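Local atomic coordinates of hypothetical protein, GDSL-like Lipase/Acylhydrolase family protein (Bacteroides uniformis, PDB entry 4M8K), a protein that is of unknown function but, as a GDSL-like lipase/acylhydrolase family member, probably hydrolyses ester bonds of acylated substrates. Residues Leu26-Ser31 with Phe118-Asn122; Val37-Leu43 with Arg78-Ser83; Ser85-His89 with Arg100-Arg105; Pro129-Tyr135 with Ser145-Cys151. All blocks are in the same frame, centred on the assembly; numbering follows the deposited sequence. Where two conformers were deposited one is given.

Contact 1. Residues Leu26-Ser31 with Phe118-Asn122; sequences LGDSYS and FGGTN. With ACT (acetate ion), chain C.
Tyr-30 overlaps Phe-118, its CB lying over one face of the phenyl ring toward the rim and its CD2 meeting Phe-118 CZ at 3.7 Å. The two ring planes stand 76° apart, and the phenolic OH is hydrogen-bonded to Gly-204 O. In the backbone, Phe-118 N donates to Leu-26 O, a bond between neighbouring parallel strands. Asp-28 follows with its CG between the backbone N and the carbonyl carbon (chi1 60°), which swings the carboxylate toward residues 118-122. OD1 takes the Tyr-30 N-H at 3.0 Å on its anti side, closing an Asx turn, while OD2 receives water 1 at 2.8 Å and water 3 at 2.6 Å. Water 1 accepts from Gly-120 N and Asn-122 N, and water 3 from Thr-121 N. With an alanine here the bridging waters would probably lose the acceptor that orients them, and the Tyr-30 amide would be left without its mate. The sequences GDS and GGTND are those of the SGNH/GDSL hydrolases, and an acetate, probably from the crystallisation liquor, marks the probable oxyanion hole: Ser-29 N, Gly-84 N and Asn-122 ND2 all bond it, ND2 reaching OXT at 2.7 Å, nearly straight at 167°. Ser-29 OG donates to acetate O at 2.5 Å, consistent with Ser-29 as nucleophile; His-205 NE2 also bonds the ion. Water 2 links Asp-28 to Ser-31 and Phe-118, accepting from Asp-28 N and Ser-31 OG and donating to OD1 and to Phe-118 O at 2.7 Å.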
loop_
_atom_site.group_PDB
_atom_site.type_symbol
_atom_site.label_atom_id
_atom_site.label_comp_id
_atom_site.label_asym_id
_atom_site.label_seq_id
_atom_site.Cartn_x
_atom_site.Cartn_y
_atom_site.Cartn_z
ATOM N N LEU A 26 2.075 -4.012 1.148
ATOM C CA LEU A 26 0.731 -4.107 1.726
ATOM C C LEU A 26 -0.101 -3.083 0.965
ATOM O O LEU A 26 0.075 -1.871 1.150
ATOM C CB LEU A 26 0.768 -3.820 3.208
ATOM C CG LEU A 26 -0.522 -3.996 3.969
ATOM C CD1 LEU A 26 -0.946 -5.434 3.934
ATOM C CD2 LEU A 26 -0.403 -3.525 5.414
ATOM N N GLY A 27 -0.916 -3.566 0.021
ATOM C CA GLY A 27 -1.576 -2.694 -0.959
ATOM C C GLY A 27 -3.003 -3.022 -1.270
ATOM O O GLY A 27 -3.636 -3.966 -0.708
ATOM N N ASP A 28 -3.509 -2.222 -2.190
ATOM C CA ASP A 28 -4.835 -2.354 -2.749
ATOM C C ASP A 28 -4.723 -2.656 -4.278
ATOM O O ASP A 28 -3.689 -3.151 -4.719
ATOM C CB ASP A 28 -5.669 -1.112 -2.424
ATOM C CG ASP A 28 -5.069 0.176 -2.992
ATOM O OD1 ASP A 28 -4.337 0.150 -4.015
ATOM O OD2 ASP A 28 -5.316 1.232 -2.379
ATOM N N SER A 29 -5.758 -2.352 -5.062
ATOM C CA SER A 29 -5.741 -2.658 -6.520
ATOM C C SER A 29 -4.511 -2.123 -7.219
ATOM O O SER A 29 -4.066 -2.716 -8.194
ATOM C CB SER A 29 -6.920 -2.042 -7.258
ATOM O OG SER A 29 -8.173 -2.611 -6.959
ATOM N N TYR A 30 -3.967 -0.979 -6.756
ATOM C CA TYR A 30 -2.885 -0.280 -7.477
ATOM C C TYR A 30 -1.594 -1.137 -7.486
ATOM O O TYR A 30 -0.711 -0.965 -8.329
ATOM C CB TYR A 30 -2.547 1.086 -6.855
ATOM C CG TYR A 30 -3.404 2.283 -7.249
ATOM C CD1 TYR A 30 -4.759 2.171 -7.462
ATOM C CD2 TYR A 30 -2.831 3.552 -7.358
ATOM C CE1 TYR A 30 -5.531 3.279 -7.813
ATOM C CE2 TYR A 30 -3.582 4.652 -7.681
ATOM C CZ TYR A 30 -4.945 4.518 -7.904
ATOM O OH TYR A 30 -5.712 5.622 -8.286
ATOM N N SER A 31 -1.526 -2.061 -6.541
ATOM C CA SER A 31 -0.360 -2.936 -6.348
ATOM C C SER A 31 -0.680 -4.410 -6.637
ATOM O O SER A 31 0.096 -5.314 -6.280
ATOM C CB SER A 31 0.168 -2.725 -4.921
ATOM O OG SER A 31 0.568 -1.374 -4.732
ATOM N N PHE A 118 0.808 0.966 0.697
ATOM C CA PHE A 118 0.185 1.753 -0.381
ATOM C C PHE A 118 -1.335 1.595 -0.300
ATOM O O PHE A 118 -1.976 0.859 -1.054
ATOM C CB PHE A 118 0.751 1.290 -1.719
ATOM C CG PHE A 118 0.458 2.162 -2.887
ATOM C CD1 PHE A 118 -0.433 3.247 -2.821
ATOM C CD2 PHE A 118 1.104 1.913 -4.071
ATOM C CE1 PHE A 118 -0.626 4.025 -3.893
ATOM C CE2 PHE A 118 0.921 2.711 -5.172
ATOM C CZ PHE A 118 0.037 3.763 -5.100
ATOM N N GLY A 119 -1.916 2.329 0.632
ATOM C CA GLY A 119 -3.353 2.272 0.920
ATOM C C GLY A 119 -3.974 3.639 1.220
ATOM O O GLY A 119 -3.289 4.727 1.245
ATOM N N GLY A 120 -5.284 3.582 1.395
ATOM C CA GLY A 120 -6.076 4.773 1.664
ATOM C C GLY A 120 -6.970 5.229 0.561
ATOM O O GLY A 120 -7.973 5.904 0.812
ATOM N N THR A 121 -6.662 4.834 -0.673
ATOM C CA THR A 121 -7.572 5.174 -1.786
ATOM C C THR A 121 -9.023 4.703 -1.541
ATOM O O THR A 121 -9.979 5.442 -1.737
ATOM C CB THR A 121 -7.027 4.640 -3.124
ATOM O OG1 THR A 121 -5.794 5.272 -3.415
ATOM C CG2 THR A 121 -8.009 4.951 -4.242
ATOM N N ASN A 122 -9.197 3.470 -1.113
ATOM C CA ASN A 122 -10.527 2.966 -0.878
ATOM C C ASN A 122 -11.196 3.617 0.350
ATOM O O ASN A 122 -12.408 3.857 0.338
ATOM C CB ASN A 122 -10.494 1.452 -0.761
ATOM C CG ASN A 122 -10.168 0.791 -2.098
ATOM O OD1 ASN A 122 -10.890 0.972 -3.092
ATOM N ND2 ASN A 122 -9.082 0.046 -2.127
HETATM C C ACT C . -8.622 0.005 -5.472
HETATM O O ACT C . -9.198 -0.346 -6.515
HETATM O OXT ACT C . -8.378 -0.831 -4.602
HETATM C CH3 ACT C . -8.185 1.421 -5.243
HETATM O O HOH W 1 -6.872 1.481 -0.106
HETATM O O HOH W 2 -1.657 -0.264 -3.444
HETATM O O HOH W 3 -4.250 3.548 -2.018
#

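Contact 2. Residues Val37-Leu43 with Arg78-Ser83; sequences VSPAANL and RNNSYS
The chain of Val-37 and Ser-38 runs alongside Asn-79 and Asn-80, joined by Ser-38 N to Asn-79 O at 2.9 Å, then leaves through a cis peptide before Pro-39 and a type I turn, and returns at Leu-43, whose O takes Ser-83 N at 2.8 Å. Asn-42, the last residue of the turn, carries the middle. Its ND2 donates to Asn-80 OD1 at 3.0 Å, close to the plane of its own amide, and to Ser-81 O at 3.1 Å, where it stands above the carbonyl plane. The other end of the amide, OD1, lies 3.4 Å from Tyr-82 CD2. CG of Tyr-82 is anti to the backbone N (chi1 -165°), which turns one ring face to Leu-43 N, while Leu-43 CG packs against CE1 at 3.8 Å. At the far end water 4 joins Ser-38 O to Arg-78 NH1, which also donates to Asn-108. Strand 75-81 is the outermost of the parallel sheet on this side, and Asn-80 bonds inward to strand 22-27 through its backbone. The chemistry implies that hydrogen bonds from side-chain and backbone amides hold the loop to the edge strand, with Tyr-82 and Leu-43 supplying the apolar part.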
loop_
_atom_site.group_PDB
_atom_site.type_symbol
_atom_site.label_atom_id
_atom_site.label_comp_id
_atom_site.label_asym_id
_atom_site.label_seq_id
_atom_site.Cartn_x
_atom_site.Cartn_y
_atom_site.Cartn_z
ATOM N N VAL A 37 -0.064 -12.074 -6.301
ATOM C CA VAL A 37 -0.331 -11.607 -4.919
ATOM C C VAL A 37 -0.324 -12.772 -3.972
ATOM O O VAL A 37 -0.588 -13.898 -4.372
ATOM C CB VAL A 37 -1.691 -10.871 -4.856
ATOM C CG1 VAL A 37 -1.613 -9.590 -5.652
ATOM C CG2 VAL A 37 -2.839 -11.744 -5.386
ATOM N N SER A 38 -0.094 -12.514 -2.675
ATOM C CA SER A 38 -0.187 -13.539 -1.666
ATOM C C SER A 38 -0.910 -12.975 -0.458
ATOM O O SER A 38 -0.499 -11.921 0.043
ATOM C CB SER A 38 1.199 -13.982 -1.260
ATOM O OG SER A 38 1.943 -14.317 -2.396
ATOM N N PRO A 39 -1.943 -13.658 0.015
ATOM C CA PRO A 39 -2.548 -14.908 -0.487
ATOM C C PRO A 39 -3.041 -14.819 -1.943
ATOM O O PRO A 39 -3.477 -13.778 -2.419
ATOM C CB PRO A 39 -3.733 -15.128 0.445
ATOM C CG PRO A 39 -3.389 -14.378 1.717
ATOM C CD PRO A 39 -2.569 -13.213 1.277
ATOM N N ALA A 40 -2.958 -15.931 -2.636
ATOM C CA ALA A 40 -3.399 -16.007 -4.034
ATOM C C ALA A 40 -4.860 -15.624 -4.199
ATOM O O ALA A 40 -5.236 -15.069 -5.227
ATOM C CB ALA A 40 -3.163 -17.406 -4.595
ATOM N N ALA A 41 -5.684 -15.910 -3.196
ATOM C CA ALA A 41 -7.093 -15.563 -3.259
ATOM C C ALA A 41 -7.416 -14.052 -3.112
ATOM O O ALA A 41 -8.548 -13.650 -3.374
ATOM C CB ALA A 41 -7.869 -16.375 -2.215
ATOM N N ASN A 42 -6.442 -13.215 -2.739
ATOM C CA ASN A 42 -6.655 -11.798 -2.761
ATOM C C ASN A 42 -7.211 -11.318 -4.106
ATOM O O ASN A 42 -6.664 -11.649 -5.155
ATOM C CB ASN A 42 -5.331 -11.031 -2.464
ATOM C CG ASN A 42 -4.930 -11.084 -1.009
ATOM O OD1 ASN A 42 -5.540 -11.782 -0.188
ATOM N ND2 ASN A 42 -3.904 -10.311 -0.661
ATOM N N LEU A 43 -8.231 -10.475 -4.063
ATOM C CA LEU A 43 -8.783 -9.903 -5.280
ATOM C C LEU A 43 -7.767 -9.031 -5.982
ATOM O O LEU A 43 -7.008 -8.277 -5.354
ATOM C CB LEU A 43 -10.050 -9.092 -5.001
ATOM C CG LEU A 43 -11.208 -9.901 -4.417
ATOM C CD1 LEU A 43 -12.397 -8.966 -4.158
ATOM C CD2 LEU A 43 -11.611 -11.073 -5.308
ATOM N N ARG A 78 6.830 -10.533 -0.322
ATOM C CA ARG A 78 5.417 -10.818 -0.447
ATOM C C ARG A 78 4.730 -9.602 -1.001
ATOM O O ARG A 78 4.929 -8.518 -0.505
ATOM C CB ARG A 78 4.754 -11.155 0.892
ATOM C CG ARG A 78 5.137 -12.506 1.476
ATOM C CD ARG A 78 4.743 -13.706 0.582
ATOM N NE ARG A 78 4.972 -14.916 1.375
ATOM C CZ ARG A 78 4.134 -15.386 2.314
ATOM N NH1 ARG A 78 2.954 -14.815 2.564
ATOM N NH2 ARG A 78 4.481 -16.469 2.997
ATOM N N ASN A 79 3.872 -9.822 -1.993
ATOM C CA ASN A 79 2.919 -8.805 -2.438
ATOM C C ASN A 79 1.495 -9.094 -1.902
ATOM O O ASN A 79 0.671 -9.747 -2.578
ATOM C CB ASN A 79 2.921 -8.689 -3.960
ATOM C CG ASN A 79 2.088 -7.510 -4.435
ATOM O OD1 ASN A 79 1.585 -6.751 -3.621
ATOM N ND2 ASN A 79 1.836 -7.439 -5.746
ATOM N N ASN A 80 1.261 -8.625 -0.691
ATOM C CA ASN A 80 -0.059 -8.733 -0.073
ATOM C C ASN A 80 -0.910 -7.534 -0.437
ATOM O O ASN A 80 -1.043 -6.584 0.325
ATOM C CB ASN A 80 0.058 -8.870 1.444
ATOM C CG ASN A 80 -1.212 -9.388 2.076
ATOM O OD1 ASN A 80 -2.318 -9.154 1.562
ATOM N ND2 ASN A 80 -1.073 -10.089 3.186
ATOM N N SER A 81 -1.491 -7.603 -1.623
ATOM C CA SER A 81 -2.325 -6.556 -2.163
ATOM C C SER A 81 -3.661 -7.153 -2.549
ATOM O O SER A 81 -3.738 -8.289 -2.985
ATOM C CB SER A 81 -1.651 -5.822 -3.337
ATOM O OG SER A 81 -0.425 -5.154 -2.946
ATOM N N TYR A 82 -4.711 -6.342 -2.371
ATOM C CA TYR A 82 -6.096 -6.776 -2.349
ATOM C C TYR A 82 -6.990 -5.645 -2.850
ATOM O O TYR A 82 -7.158 -4.611 -2.191
ATOM C CB TYR A 82 -6.469 -7.175 -0.932
ATOM C CG TYR A 82 -7.752 -8.001 -0.733
ATOM C CD1 TYR A 82 -8.975 -7.644 -1.307
ATOM C CD2 TYR A 82 -7.734 -9.135 0.076
ATOM C CE1 TYR A 82 -10.128 -8.414 -1.108
ATOM C CE2 TYR A 82 -8.872 -9.904 0.274
ATOM C CZ TYR A 82 -10.074 -9.522 -0.306
ATOM O OH TYR A 82 -11.207 -10.272 -0.065
ATOM N N SER A 83 -7.633 -5.897 -3.990
ATOM C CA SER A 83 -8.485 -4.910 -4.674
ATOM C C SER A 83 -9.621 -4.411 -3.829
ATOM O O SER A 83 -10.351 -5.180 -3.237
ATOM C CB SER A 83 -9.127 -5.518 -5.923
ATOM O OG SER A 83 -8.163 -5.780 -6.866
HETATM O O HOH W 4 1.660 -12.236 1.900
HETATM O O HOH W 5 3.557 -12.365 -3.385
#

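Contact 3. Residues Ser85-His89 with Arg100-Arg105; sequences STVCH and RSFITR
His-89 and Ser-101 meet through ND1 and OG, 2.9 Å apart and hydrogen-bonded, with either able to be the donor. The imidazole is gripped on two further sides: Ile-103 CD1 lies over one face, 3.7 Å from the centroid in a CH-pi contact, and Thr-104 CG2 comes to the edge near CE1, in the ring plane. Ile-103 reaches there because its CG1 stands between the backbone N and the carbonyl carbon (chi1 60°). Next to this cluster Phe-102 N donates to Thr-86 O at 2.8 Å, in the carbonyl plane, and the phenyl ring packs against residues 85-87, with Val-87 CG2 over its face and Ser-85 OG at its edge, 3.4 Å from CE1. Val-87 O is buried here without a polar partner. Both segments belong to the long loop that leaves strand 75-81 and leads to strand 114-118 in this SGNH/GDSL hydrolase domain, a flavodoxin-like alpha/beta/alpha fold. Within it Ser-101 O accepts both the N and the OG1 of Thr-104, which fixes the turn that presents the methyl group to the histidine, and Thr-86 OG1 donates to Cys-88 O at 2.6 Å. Farther out, Arg-105 NH1 donates to Arg-100 O at 3.0 Å and only weakly to Ser-85 OG, whose stronger partner is Tyr-82 O. Arg-105 NH2 reaches Gly-27 O and Asn-80 O, tying the loop to two neighbouring strands of the sheet, while the carboxylate of Asp-123 receives the backbone amides of Val-87 and Cys-88.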
loop_
_atom_site.group_PDB
_atom_site.type_symbol
_atom_site.label_atom_id
_atom_site.label_comp_id
_atom_site.label_asym_id
_atom_site.label_seq_id
_atom_site.Cartn_x
_atom_site.Cartn_y
_atom_site.Cartn_z
ATOM N N SER A 85 -9.541 -3.079 -1.051
ATOM C CA SER A 85 -9.337 -3.148 0.420
ATOM C C SER A 85 -8.941 -1.783 1.029
ATOM O O SER A 85 -8.228 -0.973 0.426
ATOM C CB SER A 85 -8.282 -4.182 0.847
ATOM O OG SER A 85 -6.989 -3.850 0.331
ATOM N N THR A 86 -9.502 -1.537 2.202
ATOM C CA THR A 86 -9.353 -0.320 2.958
ATOM C C THR A 86 -8.356 -0.480 4.073
ATOM O O THR A 86 -8.102 -1.574 4.549
ATOM C CB THR A 86 -10.695 0.057 3.640
ATOM O OG1 THR A 86 -11.233 -1.109 4.236
ATOM C CG2 THR A 86 -11.675 0.622 2.636
ATOM N N VAL A 87 -7.794 0.626 4.531
ATOM C CA VAL A 87 -6.989 0.590 5.726
ATOM C C VAL A 87 -7.829 0.265 6.958
ATOM O O VAL A 87 -7.440 -0.571 7.775
ATOM C CB VAL A 87 -6.321 1.944 5.938
ATOM C CG1 VAL A 87 -5.670 2.029 7.309
ATOM C CG2 VAL A 87 -5.308 2.180 4.828
ATOM N N CYS A 88 -8.957 0.966 7.122
ATOM C CA CYS A 88 -9.835 0.776 8.248
ATOM C C CYS A 88 -10.859 -0.350 7.946
ATOM O O CYS A 88 -10.957 -0.827 6.779
ATOM C CB CYS A 88 -10.550 2.094 8.659
ATOM S SG CYS A 88 -11.860 2.626 7.550
ATOM N N HIS A 89 -11.647 -0.728 8.962
ATOM C CA HIS A 89 -12.634 -1.821 8.789
ATOM C C HIS A 89 -13.912 -1.418 8.081
ATOM O O HIS A 89 -14.738 -2.269 7.813
ATOM C CB HIS A 89 -13.011 -2.418 10.122
ATOM C CG HIS A 89 -11.879 -3.044 10.866
ATOM N ND1 HIS A 89 -10.986 -3.906 10.285
ATOM C CD2 HIS A 89 -11.539 -2.972 12.176
ATOM C CE1 HIS A 89 -10.143 -4.343 11.194
ATOM N NE2 HIS A 89 -10.468 -3.811 12.356
ATOM N N ARG A 100 -10.734 -8.093 5.348
ATOM C CA ARG A 100 -9.745 -7.756 4.325
ATOM C C ARG A 100 -9.003 -6.453 4.494
ATOM O O ARG A 100 -8.231 -6.077 3.600
ATOM C CB ARG A 100 -10.402 -7.674 2.942
ATOM C CG ARG A 100 -11.412 -6.512 2.818
ATOM C CD ARG A 100 -12.332 -6.699 1.577
ATOM N NE ARG A 100 -13.283 -7.758 1.834
ATOM C CZ ARG A 100 -14.116 -8.243 0.921
ATOM N NH1 ARG A 100 -14.095 -7.811 -0.347
ATOM N NH2 ARG A 100 -14.941 -9.184 1.268
ATOM N N SER A 101 -9.179 -5.780 5.613
ATOM C CA SER A 101 -8.599 -4.472 5.767
ATOM C C SER A 101 -7.110 -4.583 5.966
ATOM O O SER A 101 -6.640 -5.653 6.365
ATOM C CB SER A 101 -9.276 -3.757 6.932
ATOM O OG SER A 101 -9.156 -4.515 8.101
ATOM N N PHE A 102 -6.362 -3.496 5.713
ATOM C CA PHE A 102 -4.889 -3.581 5.767
ATOM C C PHE A 102 -4.513 -4.097 7.148
ATOM O O PHE A 102 -3.611 -4.872 7.294
ATOM C CB PHE A 102 -4.198 -2.245 5.544
ATOM C CG PHE A 102 -4.053 -1.839 4.094
ATOM C CD1 PHE A 102 -5.022 -2.095 3.168
ATOM C CD2 PHE A 102 -2.925 -1.166 3.691
ATOM C CE1 PHE A 102 -4.843 -1.751 1.838
ATOM C CE2 PHE A 102 -2.764 -0.756 2.393
ATOM C CZ PHE A 102 -3.719 -1.057 1.459
ATOM N N ILE A 103 -5.221 -3.626 8.159
ATOM C CA ILE A 103 -4.837 -3.888 9.554
ATOM C C ILE A 103 -5.031 -5.339 9.967
ATOM O O ILE A 103 -4.473 -5.783 10.981
ATOM C CB ILE A 103 -5.514 -2.908 10.528
ATOM C CG1 ILE A 103 -7.042 -2.992 10.459
ATOM C CG2 ILE A 103 -5.026 -1.481 10.268
ATOM C CD1 ILE A 103 -7.685 -1.958 11.372
ATOM N N THR A 104 -5.715 -6.103 9.143
ATOM C CA THR A 104 -5.880 -7.524 9.381
ATOM C C THR A 104 -4.853 -8.367 8.643
ATOM O O THR A 104 -4.794 -9.556 8.869
ATOM C CB THR A 104 -7.283 -7.997 8.957
ATOM O OG1 THR A 104 -7.387 -7.971 7.525
ATOM C CG2 THR A 104 -8.354 -7.095 9.560
ATOM N N ARG A 105 -4.048 -7.752 7.770
ATOM C CA ARG A 105 -3.098 -8.492 6.931
ATOM C C ARG A 105 -1.644 -8.302 7.278
ATOM O O ARG A 105 -0.771 -8.821 6.622
ATOM C CB ARG A 105 -3.363 -8.086 5.501
ATOM C CG ARG A 105 -4.647 -8.750 4.982
ATOM C CD ARG A 105 -5.379 -7.931 3.933
ATOM N NE ARG A 105 -4.475 -7.507 2.886
ATOM C CZ ARG A 105 -4.566 -6.393 2.187
ATOM N NH1 ARG A 105 -5.561 -5.542 2.353
ATOM N NH2 ARG A 105 -3.636 -6.138 1.315
#

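Contact 4. Residues Pro129-Tyr135 with Ser145-Cys151; sequences PIGAYQY and SFRPAFC
Arg-147 is clamped between Tyr-133 and Ile-130, the tight heart of the contact. Its guanidinium lies flat on the phenol, centres 4.3 Å apart and planes at 13°, and Ile-130 CG2 presses on the opposite face, only 3.1 Å from NE. With CG anti to the carbonyl carbon (chi1 -70°) and chi2 at 168°, CD is carried over the middle of the ring; NE, sent onward by the extended chain, donates to Ser-181 OG, and NH1 weakly to Gly-131 O. Replacing Tyr-133 by a serine would probably uncover one face of the guanidinium and leave it freer to turn away from Ser-181. Packing stays close where Gln-134, whose NE2 turns to Asp-142, lays OE1 3.3 Å from Pro-148 CB, and where Cys-151 SG sits obliquely by the Tyr-135 ring, 4.2 Å from its centroid; that ring stacks on His-188. The exposed side, Pro-129 with Gly-131 and Ala-132, is looser: Pro-129 merely rests its CB near Ser-145 OG at 3.8 Å. The backbones also bond: the first two amides of helix 146-160, Phe-146 N and Arg-147 N, donate to Pro-129 O and Ile-130 O, carbonyls of the preceding loop, a helix start fastened by a guanidinium-tyrosine stack.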
loop_
_atom_site.group_PDB
_atom_site.type_symbol
_atom_site.label_atom_id
_atom_site.label_comp_id
_atom_site.label_asym_id
_atom_site.label_seq_id
_atom_site.Cartn_x
_atom_site.Cartn_y
_atom_site.Cartn_z
ATOM N N PRO A 129 -15.557 6.809 7.741
ATOM C CA PRO A 129 -15.468 7.866 8.744
ATOM C C PRO A 129 -14.038 8.133 9.098
ATOM O O PRO A 129 -13.235 7.196 9.134
ATOM C CB PRO A 129 -16.239 7.304 9.938
ATOM C CG PRO A 129 -16.362 5.835 9.713
ATOM C CD PRO A 129 -16.286 5.627 8.241
ATOM N N ILE A 130 -13.689 9.392 9.327
ATOM C CA ILE A 130 -12.300 9.762 9.579
ATOM C C ILE A 130 -11.865 9.531 11.010
ATOM O O ILE A 130 -10.701 9.171 11.284
ATOM C CB ILE A 130 -12.070 11.232 9.193
ATOM C CG1 ILE A 130 -12.235 11.381 7.702
ATOM C CG2 ILE A 130 -10.673 11.685 9.563
ATOM C CD1 ILE A 130 -11.154 10.710 6.879
ATOM N N GLY A 131 -12.792 9.797 11.923
ATOM C CA GLY A 131 -12.543 9.622 13.341
ATOM C C GLY A 131 -11.486 10.559 13.883
ATOM O O GLY A 131 -11.233 11.604 13.290
ATOM N N ALA A 132 -10.854 10.139 14.976
ATOM C CA ALA A 132 -9.857 10.945 15.697
ATOM C C ALA A 132 -8.480 10.321 15.639
ATOM O O ALA A 132 -8.328 9.088 15.588
ATOM C CB ALA A 132 -10.286 11.108 17.141
ATOM N N TYR A 133 -7.455 11.157 15.604
ATOM C CA TYR A 133 -6.101 10.676 15.801
ATOM C C TYR A 133 -6.078 9.934 17.114
ATOM O O TYR A 133 -6.714 10.348 18.069
ATOM C CB TYR A 133 -5.103 11.822 15.843
ATOM C CG TYR A 133 -5.049 12.533 14.530
ATOM C CD1 TYR A 133 -4.451 11.925 13.437
ATOM C CD2 TYR A 133 -5.652 13.788 14.352
ATOM C CE1 TYR A 133 -4.390 12.552 12.219
ATOM C CE2 TYR A 133 -5.635 14.417 13.101
ATOM C CZ TYR A 133 -4.982 13.801 12.043
ATOM O OH TYR A 133 -4.905 14.395 10.786
ATOM N N GLN A 134 -5.395 8.805 17.144
ATOM C CA GLN A 134 -5.446 7.891 18.263
ATOM C C GLN A 134 -4.193 7.056 18.278
ATOM O O GLN A 134 -3.969 6.170 17.422
ATOM C CB GLN A 134 -6.713 6.998 18.197
ATOM C CG GLN A 134 -6.865 6.054 19.397
ATOM C CD GLN A 134 -8.174 5.225 19.411
ATOM O OE1 GLN A 134 -8.989 5.264 18.497
ATOM N NE2 GLN A 134 -8.341 4.456 20.454
ATOM N N TYR A 135 -3.381 7.241 19.317
ATOM C CA TYR A 135 -2.078 6.590 19.359
ATOM C C TYR A 135 -1.924 5.441 20.389
ATOM O O TYR A 135 -0.830 4.955 20.636
ATOM C CB TYR A 135 -1.034 7.702 19.566
ATOM C CG TYR A 135 -1.086 8.726 18.442
ATOM C CD1 TYR A 135 -0.675 8.392 17.175
ATOM C CD2 TYR A 135 -1.611 10.010 18.635
ATOM C CE1 TYR A 135 -0.726 9.313 16.145
ATOM C CE2 TYR A 135 -1.667 10.954 17.602
ATOM C CZ TYR A 135 -1.216 10.604 16.351
ATOM O OH TYR A 135 -1.255 11.489 15.290
ATOM N N SER A 145 -12.863 3.587 11.911
ATOM C CA SER A 145 -12.545 4.909 11.430
ATOM C C SER A 145 -11.095 4.997 10.860
ATOM O O SER A 145 -10.192 4.245 11.268
ATOM C CB SER A 145 -12.723 5.941 12.556
ATOM O OG SER A 145 -14.111 6.098 12.836
ATOM N N PHE A 146 -10.887 5.928 9.952
ATOM C CA PHE A 146 -9.597 5.988 9.256
ATOM C C PHE A 146 -8.373 6.359 10.114
ATOM O O PHE A 146 -7.296 5.677 10.080
ATOM C CB PHE A 146 -9.660 6.946 8.083
ATOM C CG PHE A 146 -8.400 6.915 7.267
ATOM C CD1 PHE A 146 -8.165 5.834 6.395
ATOM C CD2 PHE A 146 -7.418 7.865 7.417
ATOM C CE1 PHE A 146 -6.991 5.729 5.710
ATOM C CE2 PHE A 146 -6.250 7.786 6.660
ATOM C CZ PHE A 146 -6.039 6.707 5.821
ATOM N N ARG A 147 -8.469 7.445 10.857
ATOM C CA ARG A 147 -7.312 7.848 11.646
ATOM C C ARG A 147 -6.884 6.802 12.696
ATOM O O ARG A 147 -5.701 6.461 12.728
ATOM C CB ARG A 147 -7.518 9.197 12.285
ATOM C CG ARG A 147 -7.511 10.323 11.251
ATOM C CD ARG A 147 -8.020 11.605 11.881
ATOM N NE ARG A 147 -8.049 12.736 10.941
ATOM C CZ ARG A 147 -8.702 13.870 11.174
ATOM N NH1 ARG A 147 -9.411 14.016 12.293
ATOM N NH2 ARG A 147 -8.663 14.869 10.296
ATOM N N PRO A 148 -7.823 6.298 13.542
ATOM C CA PRO A 148 -7.350 5.241 14.444
ATOM C C PRO A 148 -6.748 4.025 13.703
ATOM O O PRO A 148 -5.728 3.513 14.126
ATOM C CB PRO A 148 -8.604 4.853 15.212
ATOM C CG PRO A 148 -9.547 6.033 15.093
ATOM C CD PRO A 148 -9.234 6.651 13.763
ATOM N N ALA A 149 -7.382 3.588 12.603
ATOM C CA ALA A 149 -6.877 2.438 11.825
ATOM C C ALA A 149 -5.469 2.626 11.251
ATOM O O ALA A 149 -4.650 1.731 11.383
ATOM C CB ALA A 149 -7.859 2.077 10.732
ATOM N N PHE A 150 -5.182 3.800 10.688
ATOM C CA PHE A 150 -3.881 4.097 10.111
ATOM C C PHE A 150 -2.847 4.276 11.186
ATOM O O PHE A 150 -1.707 3.842 11.046
ATOM C CB PHE A 150 -3.949 5.345 9.198
ATOM C CG PHE A 150 -2.743 5.508 8.348
ATOM C CD1 PHE A 150 -2.536 4.732 7.216
ATOM C CD2 PHE A 150 -1.782 6.457 8.692
ATOM C CE1 PHE A 150 -1.361 4.863 6.473
ATOM C CE2 PHE A 150 -0.633 6.624 7.918
ATOM C CZ PHE A 150 -0.426 5.825 6.813
ATOM N N CYS A 151 -3.230 4.898 12.303
ATOM C CA CYS A 151 -2.319 4.886 13.452
ATOM C C CYS A 151 -2.011 3.437 13.875
ATOM O O CYS A 151 -0.866 3.086 14.173
ATOM C CB CYS A 151 -2.941 5.642 14.633
ATOM S SG CYS A 151 -3.227 7.438 14.435
#

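In the fold
The four contacts follow one chain across a single alpha/beta domain. Contact 1 lies near its centre, at the ends of strands 22-27 and 114-118, and spans the chain in which contact 2 and then contact 3 occur, their centres about 11 Å and 10 Å from its own. Contact 2 lays a loop on edge strand 75-81 of the same parallel sheet, and contact 3 folds the loop after that strand back on itself. Contact 4 comes last along the chain, centre to centre about 17 Å from contact 1 and 24 Å from contact 2, and touches contact 3 through helix 146-160. Contacts 1, 3 and 4 thus connect the probable catalytic pocket to that helix.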